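Local coordinates for probable n-acetylneuraminic acid outer membrane channel protein NANC (Escherichia coli, PDB 2WJR) that forms a monomeric, weakly anion-selective beta-barrel channel that lets N-acetylneuraminic acid across the outer membrane into the bacterium, at residues 107-112 and 123-128; 114-119 and 153-158; 139-144 and 172-177. The protein carries 1 engineered substitution. One frame throughout, in Å; residues are numbered along the deposited sequence.

Contact 1: 107-112 and 123-128. With OCT (N-octane), chain G; PO4 (phosphate ion), chain D.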
loop_
_atom_site.group_PDB
_atom_site.type_symbol
_atom_site.label_atom_id
_atom_site.label_comp_id
_atom_site.label_asym_id
_atom_site.label_seq_id
_atom_site.Cartn_x
_atom_site.Cartn_y
_atom_site.Cartn_z
ATOM N N TYR A 107 4.699 0.113 11.823
ATOM C CA TYR A 107 3.817 0.370 12.977
ATOM C C TYR A 107 3.036 1.655 12.732
ATOM O O TYR A 107 3.618 2.739 12.764
ATOM C CB TYR A 107 4.644 0.509 14.255
ATOM C CG TYR A 107 3.823 0.792 15.513
ATOM C CD1 TYR A 107 2.891 -0.126 15.969
ATOM C CD2 TYR A 107 4.003 1.964 16.237
ATOM C CE1 TYR A 107 2.134 0.114 17.116
ATOM C CE2 TYR A 107 3.258 2.219 17.402
ATOM C CZ TYR A 107 2.320 1.285 17.824
ATOM O OH TYR A 107 1.581 1.532 18.972
ATOM N N ASP A 108 1.731 1.505 12.499
ATOM C CA ASP A 108 0.831 2.601 12.230
ATOM C C ASP A 108 0.211 3.067 13.548
ATOM O O ASP A 108 -0.564 2.329 14.200
ATOM C CB ASP A 108 -0.252 2.159 11.263
ATOM C CG ASP A 108 0.227 2.136 9.815
ATOM O OD1 ASP A 108 1.270 2.758 9.496
ATOM O OD2 ASP A 108 -0.445 1.494 8.996
ATOM N N TRP A 109 0.594 4.270 13.939
ATOM C CA TRP A 109 0.214 4.851 15.220
ATOM C C TRP A 109 -0.693 6.038 14.917
ATOM O O TRP A 109 -0.308 6.937 14.166
ATOM C CB TRP A 109 1.462 5.277 15.987
ATOM C CG TRP A 109 1.166 5.854 17.343
ATOM C CD1 TRP A 109 1.024 5.170 18.511
ATOM C CD2 TRP A 109 0.975 7.245 17.663
ATOM N NE1 TRP A 109 0.766 6.043 19.539
ATOM C CE2 TRP A 109 0.730 7.321 19.049
ATOM C CE3 TRP A 109 1.004 8.427 16.914
ATOM C CZ2 TRP A 109 0.511 8.532 19.707
ATOM C CZ3 TRP A 109 0.775 9.640 17.569
ATOM C CH2 TRP A 109 0.529 9.679 18.956
ATOM N N LYS A 110 -1.905 6.034 15.466
ATOM C CA LYS A 110 -2.849 7.132 15.229
ATOM C C LYS A 110 -2.671 8.241 16.254
ATOM O O LYS A 110 -2.650 7.990 17.459
ATOM C CB LYS A 110 -4.292 6.638 15.256
ATOM C CG LYS A 110 -4.719 5.952 14.003
ATOM C CD LYS A 110 -6.102 5.365 14.130
ATOM C CE LYS A 110 -6.542 4.670 12.867
ATOM N NZ LYS A 110 -7.922 4.110 12.952
ATOM N N ALA A 111 -2.547 9.466 15.758
ATOM C CA ALA A 111 -2.364 10.644 16.598
ATOM C C ALA A 111 -3.705 11.131 17.161
ATOM O O ALA A 111 -3.772 12.187 17.775
ATOM C CB ALA A 111 -1.697 11.765 15.802
ATOM N N TYR A 112 -4.754 10.357 16.956
ATOM C CA TYR A 112 -6.085 10.695 17.435
ATOM C C TYR A 112 -6.720 9.457 18.047
ATOM O O TYR A 112 -6.432 8.326 17.630
ATOM C CB TYR A 112 -6.949 11.223 16.299
ATOM C CG TYR A 112 -7.025 10.320 15.086
ATOM C CD1 TYR A 112 -6.007 10.302 14.130
ATOM C CD2 TYR A 112 -8.124 9.492 14.886
ATOM C CE1 TYR A 112 -6.093 9.472 13.004
ATOM C CE2 TYR A 112 -8.211 8.663 13.784
ATOM C CZ TYR A 112 -7.204 8.662 12.846
ATOM O OH TYR A 112 -7.328 7.834 11.768
ATOM N N ARG A 123 -6.600 4.049 21.213
ATOM C CA ARG A 123 -5.860 4.369 20.001
ATOM C C ARG A 123 -5.759 3.118 19.129
ATOM O O ARG A 123 -5.277 2.079 19.571
ATOM C CB ARG A 123 -4.476 4.855 20.404
ATOM C CG ARG A 123 -3.979 6.025 19.655
ATOM C CD ARG A 123 -2.596 6.421 20.143
ATOM N NE ARG A 123 -2.650 7.345 21.269
ATOM C CZ ARG A 123 -2.932 8.645 21.178
ATOM N NH1 ARG A 123 -3.203 9.203 20.009
ATOM N NH2 ARG A 123 -2.951 9.384 22.274
ATOM N N ASP A 124 -6.200 3.246 17.892
ATOM C CA ASP A 124 -6.319 2.122 17.004
ATOM C C ASP A 124 -5.002 2.006 16.226
ATOM O O ASP A 124 -4.928 2.310 15.044
ATOM C CB ASP A 124 -7.505 2.267 16.069
ATOM C CG ASP A 124 -7.565 1.171 15.035
ATOM O OD1 ASP A 124 -7.259 0.009 15.373
ATOM O OD2 ASP A 124 -7.908 1.475 13.882
ATOM N N ASN A 125 -4.007 1.514 16.928
ATOM C CA ASN A 125 -2.668 1.346 16.365
ATOM C C ASN A 125 -2.568 -0.035 15.739
ATOM O O ASN A 125 -3.259 -0.989 16.153
ATOM C CB ASN A 125 -1.618 1.519 17.433
ATOM C CG ASN A 125 -1.724 2.839 18.143
ATOM O OD1 ASN A 125 -2.073 3.866 17.532
ATOM N ND2 ASN A 125 -1.425 2.834 19.453
ATOM N N VAL A 126 -1.713 -0.148 14.723
ATOM C CA VAL A 126 -1.685 -1.328 13.908
ATOM C C VAL A 126 -0.254 -1.808 13.619
ATOM O O VAL A 126 0.640 -1.001 13.362
ATOM C CB VAL A 126 -2.398 -1.067 12.584
ATOM C CG1 VAL A 126 -2.098 -2.215 11.598
ATOM C CG2 VAL A 126 -3.917 -0.896 12.798
ATOM N N HIS A 127 -0.061 -3.120 13.683
ATOM C CA HIS A 127 1.193 -3.766 13.268
ATOM C C HIS A 127 0.995 -4.267 11.871
ATOM O O HIS A 127 0.082 -5.050 11.633
ATOM C CB HIS A 127 1.502 -4.968 14.143
ATOM C CG HIS A 127 1.765 -4.641 15.576
ATOM N ND1 HIS A 127 2.907 -3.998 15.999
ATOM C CD2 HIS A 127 1.043 -4.901 16.695
ATOM C CE1 HIS A 127 2.869 -3.847 17.308
ATOM N NE2 HIS A 127 1.750 -4.392 17.758
ATOM N N ARG A 128 1.840 -3.844 10.928
ATOM C CA ARG A 128 1.643 -4.188 9.530
ATOM C C ARG A 128 2.923 -4.752 8.870
ATOM O O ARG A 128 4.010 -4.181 8.992
ATOM C CB ARG A 128 1.128 -2.984 8.737
ATOM C CG ARG A 128 1.019 -3.267 7.254
ATOM C CD ARG A 128 0.522 -2.097 6.472
ATOM N NE ARG A 128 0.562 -2.392 5.031
ATOM C CZ ARG A 128 -0.351 -2.041 4.123
ATOM N NH1 ARG A 128 -1.448 -1.359 4.462
ATOM N NH2 ARG A 128 -0.164 -2.404 2.858
HETATM C C1 OCT G . 4.590 -0.964 20.412
HETATM C C2 OCT G . 5.516 -1.421 19.270
HETATM C C3 OCT G . 6.208 -0.231 18.580
HETATM C C4 OCT G . 7.069 -0.637 17.369
HETATM C C5 OCT G . 7.674 0.601 16.664
HETATM C C6 OCT G . 8.908 0.254 15.804
HETATM C C7 OCT G . 9.203 1.294 14.703
HETATM C C8 OCT G . 9.671 0.648 13.384
HETATM P P PO4 D . -4.161 5.535 24.482
HETATM O O1 PO4 D . -3.701 5.722 25.909
HETATM O O2 PO4 D . -3.043 6.024 23.586
HETATM O O3 PO4 D . -4.428 4.062 24.212
HETATM O O4 PO4 D . -5.431 6.333 24.264
HETATM O O HOH W 1 -3.278 2.702 12.862
HETATM O O HOH W 2 -0.587 4.231 21.867
HETATM O O HOH W 3 -7.540 5.837 17.137
#

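Contact 2: 114-119 and 153-158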
loop_
_atom_site.group_PDB
_atom_site.type_symbol
_atom_site.label_atom_id
_atom_site.label_comp_id
_atom_site.label_asym_id
_atom_site.label_seq_id
_atom_site.Cartn_x
_atom_site.Cartn_y
_atom_site.Cartn_z
ATOM N N GLN A 114 -10.020 7.052 19.302
ATOM C CA GLN A 114 -11.287 6.629 18.732
ATOM C C GLN A 114 -11.936 5.631 19.667
ATOM O O GLN A 114 -11.251 4.888 20.378
ATOM C CB GLN A 114 -11.121 5.959 17.358
ATOM C CG GLN A 114 -10.733 6.899 16.221
ATOM C CD GLN A 114 -10.315 6.157 14.973
ATOM O OE1 GLN A 114 -9.345 5.381 14.987
ATOM N NE2 GLN A 114 -11.022 6.395 13.892
ATOM N N GLN A 115 -13.261 5.596 19.611
ATOM C CA GLN A 115 -14.017 4.648 20.418
ATOM C C GLN A 115 -13.685 3.201 20.021
ATOM O O GLN A 115 -13.829 2.796 18.854
ATOM C CB GLN A 115 -15.520 4.895 20.303
ATOM C CG GLN A 115 -16.287 4.017 21.291
ATOM C CD GLN A 115 -17.798 4.057 21.126
ATOM O OE1 GLN A 115 -18.526 4.054 22.123
ATOM N NE2 GLN A 115 -18.279 4.029 19.888
ATOM N N ASP A 116 -13.266 2.422 21.014
ATOM C CA ASP A 116 -12.982 1.005 20.802
ATOM C C ASP A 116 -14.207 0.112 20.957
ATOM O O ASP A 116 -15.327 0.590 21.174
ATOM C CB ASP A 116 -11.773 0.548 21.645
ATOM C CG ASP A 116 -12.087 0.293 23.112
ATOM O OD1 ASP A 116 -13.279 0.245 23.543
ATOM O OD2 ASP A 116 -11.087 0.119 23.841
ATOM N N LEU A 117 -14.004 -1.190 20.799
ATOM C CA LEU A 117 -15.122 -2.134 20.770
ATOM C C LEU A 117 -15.890 -2.170 22.104
ATOM O O LEU A 117 -17.052 -2.535 22.108
ATOM C CB LEU A 117 -14.634 -3.535 20.440
ATOM C CG LEU A 117 -14.210 -3.767 19.000
ATOM C CD1 LEU A 117 -13.450 -5.099 18.901
ATOM C CD2 LEU A 117 -15.412 -3.784 18.128
ATOM N N SER A 118 -15.208 -1.802 23.187
ATOM C CA SER A 118 -15.816 -1.800 24.519
ATOM C C SER A 118 -16.477 -0.456 24.845
ATOM O O SER A 118 -17.058 -0.292 25.925
ATOM C CB SER A 118 -14.769 -2.150 25.569
ATOM O OG SER A 118 -14.226 -3.439 25.317
ATOM N N GLY A 119 -16.405 0.484 23.904
ATOM C CA GLY A 119 -16.950 1.830 24.080
ATOM C C GLY A 119 -16.007 2.814 24.749
ATOM O O GLY A 119 -16.374 3.970 24.998
ATOM N N GLN A 153 -3.338 -3.613 17.589
ATOM C CA GLN A 153 -2.663 -3.634 18.867
ATOM C C GLN A 153 -3.700 -3.595 20.021
ATOM O O GLN A 153 -3.517 -4.239 21.053
ATOM C CB GLN A 153 -1.703 -2.455 18.972
ATOM C CG GLN A 153 -1.006 -2.300 20.298
ATOM C CD GLN A 153 0.076 -1.236 20.247
ATOM O OE1 GLN A 153 -0.167 -0.097 19.823
ATOM N NE2 GLN A 153 1.282 -1.605 20.664
ATOM N N ASN A 154 -4.765 -2.829 19.826
ATOM C CA ASN A 154 -5.737 -2.540 20.901
ATOM C C ASN A 154 -7.108 -3.134 20.580
ATOM O O ASN A 154 -7.235 -3.939 19.659
ATOM C CB ASN A 154 -5.784 -1.028 21.132
ATOM C CG ASN A 154 -4.523 -0.505 21.760
ATOM O OD1 ASN A 154 -3.952 -1.152 22.633
ATOM N ND2 ASN A 154 -4.067 0.676 21.322
ATOM N N ASP A 155 -8.152 -2.747 21.320
ATOM C CA ASP A 155 -9.441 -3.446 21.225
ATOM C C ASP A 155 -10.309 -2.919 20.093
ATOM O O ASP A 155 -11.349 -2.309 20.319
ATOM C CB ASP A 155 -10.176 -3.362 22.582
ATOM C CG ASP A 155 -11.455 -4.163 22.610
ATOM O OD1 ASP A 155 -11.617 -5.079 21.764
ATOM O OD2 ASP A 155 -12.309 -3.867 23.499
ATOM N N TYR A 156 -9.859 -3.166 18.866
ATOM C CA TYR A 156 -10.552 -2.776 17.657
ATOM C C TYR A 156 -10.632 -3.943 16.709
ATOM O O TYR A 156 -9.987 -4.964 16.920
ATOM C CB TYR A 156 -9.805 -1.641 16.965
ATOM C CG TYR A 156 -9.719 -0.379 17.772
ATOM C CD1 TYR A 156 -10.713 0.589 17.688
ATOM C CD2 TYR A 156 -8.645 -0.139 18.589
ATOM C CE1 TYR A 156 -10.638 1.757 18.431
ATOM C CE2 TYR A 156 -8.548 1.016 19.310
ATOM C CZ TYR A 156 -9.564 1.962 19.232
ATOM O OH TYR A 156 -9.437 3.112 19.947
ATOM N N ARG A 157 -11.406 -3.789 15.648
ATOM C CA ARG A 157 -11.510 -4.840 14.663
ATOM C C ARG A 157 -11.555 -4.278 13.259
ATOM O O ARG A 157 -11.920 -3.131 13.057
ATOM C CB ARG A 157 -12.746 -5.715 14.926
ATOM C CG ARG A 157 -14.060 -5.008 14.679
ATOM C CD ARG A 157 -15.244 -5.966 14.912
ATOM N NE ARG A 157 -16.537 -5.372 14.600
ATOM C CZ ARG A 157 -17.043 -5.206 13.378
ATOM N NH1 ARG A 157 -18.257 -4.675 13.235
ATOM N NH2 ARG A 157 -16.360 -5.561 12.294
ATOM N N TYR A 158 -11.191 -5.121 12.297
ATOM C CA TYR A 158 -11.407 -4.840 10.893
ATOM C C TYR A 158 -12.828 -5.237 10.509
ATOM O O TYR A 158 -13.555 -5.899 11.279
ATOM C CB TYR A 158 -10.360 -5.596 10.040
ATOM C CG TYR A 158 -8.971 -5.064 10.299
ATOM C CD1 TYR A 158 -8.065 -5.763 11.097
ATOM C CD2 TYR A 158 -8.584 -3.819 9.819
ATOM C CE1 TYR A 158 -6.803 -5.263 11.373
ATOM C CE2 TYR A 158 -7.312 -3.300 10.093
ATOM C CZ TYR A 158 -6.426 -4.022 10.877
ATOM O OH TYR A 158 -5.137 -3.558 11.162
HETATM O O HOH W 4 -8.387 -0.473 23.111
HETATM O O HOH W 5 -11.348 -2.736 25.597
#

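Contact 3: 139-144 and 172-177. With OCT (N-octane), chain F.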
loop_
_atom_site.group_PDB
_atom_site.type_symbol
_atom_site.label_atom_id
_atom_site.label_comp_id
_atom_site.label_asym_id
_atom_site.label_seq_id
_atom_site.Cartn_x
_atom_site.Cartn_y
_atom_site.Cartn_z
ATOM N N SER A 139 11.117 -8.059 -21.774
ATOM C CA SER A 139 11.205 -6.626 -22.017
ATOM C C SER A 139 9.832 -5.965 -21.961
ATOM O O SER A 139 9.752 -4.794 -21.663
ATOM C CB SER A 139 11.928 -6.310 -23.348
ATOM O OG SER A 139 11.348 -7.025 -24.426
ATOM N N ASP A 140 8.756 -6.706 -22.224
ATOM C CA ASP A 140 7.429 -6.107 -22.264
ATOM C C ASP A 140 6.725 -6.082 -20.901
ATOM O O ASP A 140 5.951 -5.171 -20.639
ATOM C CB ASP A 140 6.524 -6.861 -23.237
ATOM C CG ASP A 140 6.894 -6.623 -24.706
ATOM O OD1 ASP A 140 7.382 -5.515 -25.048
ATOM O OD2 ASP A 140 6.655 -7.554 -25.507
ATOM N N PHE A 141 6.976 -7.084 -20.065
ATOM C CA PHE A 141 6.109 -7.330 -18.886
ATOM C C PHE A 141 6.867 -7.536 -17.589
ATOM O O PHE A 141 7.881 -8.228 -17.543
ATOM C CB PHE A 141 5.228 -8.567 -19.114
ATOM C CG PHE A 141 4.213 -8.402 -20.206
ATOM C CD1 PHE A 141 4.371 -9.060 -21.426
ATOM C CD2 PHE A 141 3.098 -7.615 -20.018
ATOM C CE1 PHE A 141 3.434 -8.905 -22.445
ATOM C CE2 PHE A 141 2.142 -7.458 -21.045
ATOM C CZ PHE A 141 2.317 -8.105 -22.249
ATOM N N THR A 142 6.316 -6.968 -16.519
ATOM C CA THR A 142 6.802 -7.194 -15.164
ATOM C C THR A 142 5.586 -7.594 -14.332
ATOM O O THR A 142 4.522 -6.990 -14.464
ATOM C CB THR A 142 7.446 -5.922 -14.596
ATOM O OG1 THR A 142 8.666 -5.657 -15.301
ATOM C CG2 THR A 142 7.743 -6.059 -13.082
ATOM N N PHE A 143 5.751 -8.645 -13.545
ATOM C CA PHE A 143 4.727 -9.104 -12.618
ATOM C C PHE A 143 5.180 -8.773 -11.208
ATOM O O PHE A 143 6.317 -9.080 -10.817
ATOM C CB PHE A 143 4.491 -10.605 -12.761
ATOM C CG PHE A 143 3.672 -11.191 -11.646
ATOM C CD1 PHE A 143 2.294 -11.128 -11.690
ATOM C CD2 PHE A 143 4.295 -11.775 -10.531
ATOM C CE1 PHE A 143 1.526 -11.655 -10.637
ATOM C CE2 PHE A 143 3.538 -12.299 -9.478
ATOM C CZ PHE A 143 2.157 -12.243 -9.542
ATOM N N ALA A 144 4.297 -8.162 -10.429
ATOM C CA ALA A 144 4.632 -7.859 -9.045
ATOM C C ALA A 144 3.519 -8.314 -8.131
ATOM O O ALA A 144 2.340 -8.094 -8.428
ATOM C CB ALA A 144 4.896 -6.344 -8.859
ATOM N N LEU A 172 0.292 -6.444 -13.144
ATOM C CA LEU A 172 0.971 -6.736 -14.410
ATOM C C LEU A 172 1.255 -5.406 -15.069
ATOM O O LEU A 172 0.330 -4.663 -15.417
ATOM C CB LEU A 172 0.114 -7.607 -15.335
ATOM C CG LEU A 172 0.762 -8.008 -16.675
ATOM C CD1 LEU A 172 1.985 -8.882 -16.458
ATOM C CD2 LEU A 172 -0.241 -8.731 -17.584
ATOM N N GLN A 173 2.539 -5.107 -15.223
ATOM C CA GLN A 173 2.987 -3.876 -15.851
ATOM C C GLN A 173 3.420 -4.206 -17.272
ATOM O O GLN A 173 4.083 -5.211 -17.517
ATOM C CB GLN A 173 4.194 -3.285 -15.111
ATOM C CG GLN A 173 3.975 -2.830 -13.678
ATOM C CD GLN A 173 5.294 -2.553 -12.963
ATOM O OE1 GLN A 173 6.371 -2.646 -13.554
ATOM N NE2 GLN A 173 5.211 -2.217 -11.682
ATOM N N TYR A 174 3.033 -3.336 -18.194
ATOM C CA TYR A 174 3.403 -3.446 -19.588
ATOM C C TYR A 174 4.348 -2.279 -19.893
ATOM O O TYR A 174 3.959 -1.143 -19.782
ATOM C CB TYR A 174 2.151 -3.383 -20.465
ATOM C CG TYR A 174 2.449 -3.242 -21.943
ATOM C CD1 TYR A 174 3.344 -4.094 -22.573
ATOM C CD2 TYR A 174 1.835 -2.258 -22.701
ATOM C CE1 TYR A 174 3.616 -3.965 -23.943
ATOM C CE2 TYR A 174 2.093 -2.123 -24.062
ATOM C CZ TYR A 174 2.987 -2.980 -24.671
ATOM O OH TYR A 174 3.262 -2.853 -26.013
ATOM N N HIS A 175 5.596 -2.575 -20.242
ATOM C CA HIS A 175 6.573 -1.528 -20.547
ATOM C C HIS A 175 6.416 -1.087 -22.010
ATOM O O HIS A 175 7.203 -1.454 -22.882
ATOM C CB HIS A 175 7.994 -2.004 -20.246
ATOM C CG HIS A 175 8.173 -2.479 -18.836
ATOM N ND1 HIS A 175 7.977 -1.654 -17.748
ATOM C CD2 HIS A 175 8.481 -3.696 -18.335
ATOM C CE1 HIS A 175 8.188 -2.339 -16.638
ATOM N NE2 HIS A 175 8.491 -3.582 -16.967
ATOM N N MET A 176 5.372 -0.311 -22.250
ATOM C CA MET A 176 5.046 0.184 -23.582
ATOM C C MET A 176 6.219 1.021 -24.076
ATOM O O MET A 176 6.728 0.809 -25.168
ATOM C CB MET A 176 3.776 1.034 -23.507
ATOM C CG MET A 176 3.166 1.437 -24.847
ATOM S SD MET A 176 1.704 2.435 -24.538
ATOM C CE MET A 176 2.504 3.992 -24.101
ATOM N N THR A 177 6.644 1.944 -23.221
ATOM C CA THR A 177 7.777 2.832 -23.437
ATOM C C THR A 177 8.734 2.675 -22.246
ATOM O O THR A 177 8.332 2.194 -21.192
ATOM C CB THR A 177 7.262 4.277 -23.458
ATOM O OG1 THR A 177 6.738 4.588 -24.758
ATOM C CG2 THR A 177 8.321 5.239 -23.103
HETATM C C1 OCT F . 3.715 -14.323 -13.195
HETATM C C2 OCT F . 4.627 -15.423 -12.648
HETATM C C3 OCT F . 5.553 -15.980 -13.735
HETATM C C4 OCT F . 4.790 -16.546 -14.945
HETATM C C5 OCT F . 5.304 -15.997 -16.284
HETATM C C6 OCT F . 5.962 -17.080 -17.145
HETATM C C7 OCT F . 5.417 -17.053 -18.574
HETATM C C8 OCT F . 5.858 -15.791 -19.317
#

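Contact 1: 107-112 and 123-128
Arg123 lays its guanidinium nearly flat against the indole of Trp109, the two planes only 18° apart. CZ2 of Trp109 lies over one face of the guanidinium, 3.7 Å from Arg123 CZ. The bend of the arginine at chi3 (-88°) turns NE aside from an extended course. Arg123 NH1 donates to Lys110 O at 2.9 Å, close to the guanidinium plane. Arg123 NE holds a phosphate ion, probably from the crystallisation liquor.

Asn125 lies alongside Trp109, pointing the same way. Its OD1 takes the backbone N-H of Lys110 at 3.0 Å. This side-chain bond stands just past the regular ladder, in which Asp108 and Val126 form an antiparallel hydrogen-bonded pair. Strands 99-110 and 126-136 are neighbours in the barrel wall of this KdgM-family porin, and the contact lies at their extracellular end. Lys110 runs extended beyond CG, and NZ meets Asp124 OD2 at 2.8 Å on the anti lone pair, a salt bridge. Asp124 OD1 has a second cation in Lys152.

The ring of Tyr107 meets that of His127 obliquely, planes at 39°. C3 of an n-octane sits over the centre of one face of the Tyr107 ring, 3.8 Å above the plane. Gln153 OE1 bonds both Tyr107 OH and Asn125 ND2, and Tyr105 OH bonds His127 ND1.

Contact 2: 114-119 and 153-158
The backbone of 114-119 meets that of 153-158 at a steep angle, 102° between the touching parts, and Leu117 N bonds Asp155 O at 2.9 Å, almost straight. The first segment folds into a type I beta turn from Asp116 to Gly119. Asp116 OD1 accepts from Ser118 N within it, an Asx turn.

Asp155 is the centre of an inverse gamma turn. Its carboxylate reaches the beta turn with both oxygens. In one of two conformers deposited for Ser118, OG donates to Asp155 OD2 at 2.7 Å, so this bond is less certain. Asp155 OD1 lies 3.4 Å from Leu117 CD1. Asp116 and Asp155 cross at about a right angle, with their OD2 atoms 4.2 Å apart. Water 5 donates to both, weakly to Asp116, and would probably ease the repulsion between the two charges.

The ring of Tyr156 packs against Asp116, whose CB lies over one face, 3.8 Å from the centroid, a CH-pi contact. The phenol OH donates to Gln114 O at 2.6 Å, from above the carbonyl plane. Leu117 CD2 rests on the aliphatic part of Arg157, 3.9 Å from CD. Arg157 turns to Asp199 in a salt bridge.

Two extracellular loops are joined here. One includes the short strand 114-115, paired with strand 121-122. The other links strands 141-152 and 164-174, and its Tyr156 also packs on Ser122 and Asp124.

Contact 3: 139-144 and 172-177
Thr142 and His175 meet through a short bond, 2.7 Å between OG1 and NE2, and either could be the donor. Thr142 OG1 lies in the plane of the imidazole, at its edge. His175 CG stands beside its own backbone N (chi1 -56°); the ring beyond it meets Thr142 with its NE2 edge. Thr142 OG1 has a further partner in His136 ND1, which lies on the preceding strand. The backbone N of His175 also bonds Asp140 O, at 2.7 Å. An alanine in place of His175 would probably leave Thr142 OG1 without this partner and open a gap beside Thr142 CB.

Strands 141-152 and 164-174 form a beta hairpin of the porin barrel, and the contact lies at its periplasmic end. Thr142 and Gln173 form an antiparallel hydrogen-bonded pair, with Gln173 N to Thr142 O at 2.8 Å. Their side chains lie side by side and point the same way. Gln173 OE1 comes within 3.6 Å of Thr142 CB.

The other face carries Phe141, Phe143, Leu172 and Tyr174. Leu172 CD1 touches Phe141 CD2 at 3.9 Å. On its CE2 side, Phe141 meets Tyr174 CD1, and the two ring planes are 37° apart. Phe143 takes C1 of an n-octane over one face, 3.5 Å from CG, which fits an apolar surface turned to the membrane.

Overall arrangement
Contact 1 is partly buried, with Asp108, Asp124 and Asn125 its buried residues; contacts 2 and 3 are surface contacts. Contacts 1 and 3 both join neighbouring antiparallel strands, and strands 126-136 and 141-152 follow each other in the barrel. They lie on opposite sides of the chain's centre, their own centres about 35 Å apart. Contact 2 belongs to the same extracellular end as contact 1 and touches it, through Tyr107 with Gln153 and Arg123 with Asn154. The two extracellular contacts are rich in charged groups, and contact 1 adds a strand ladder and an apolar patch at Tyr107. At the periplasmic end, one face is aromatic and aliphatic, and the other carries a threonine-histidine bond.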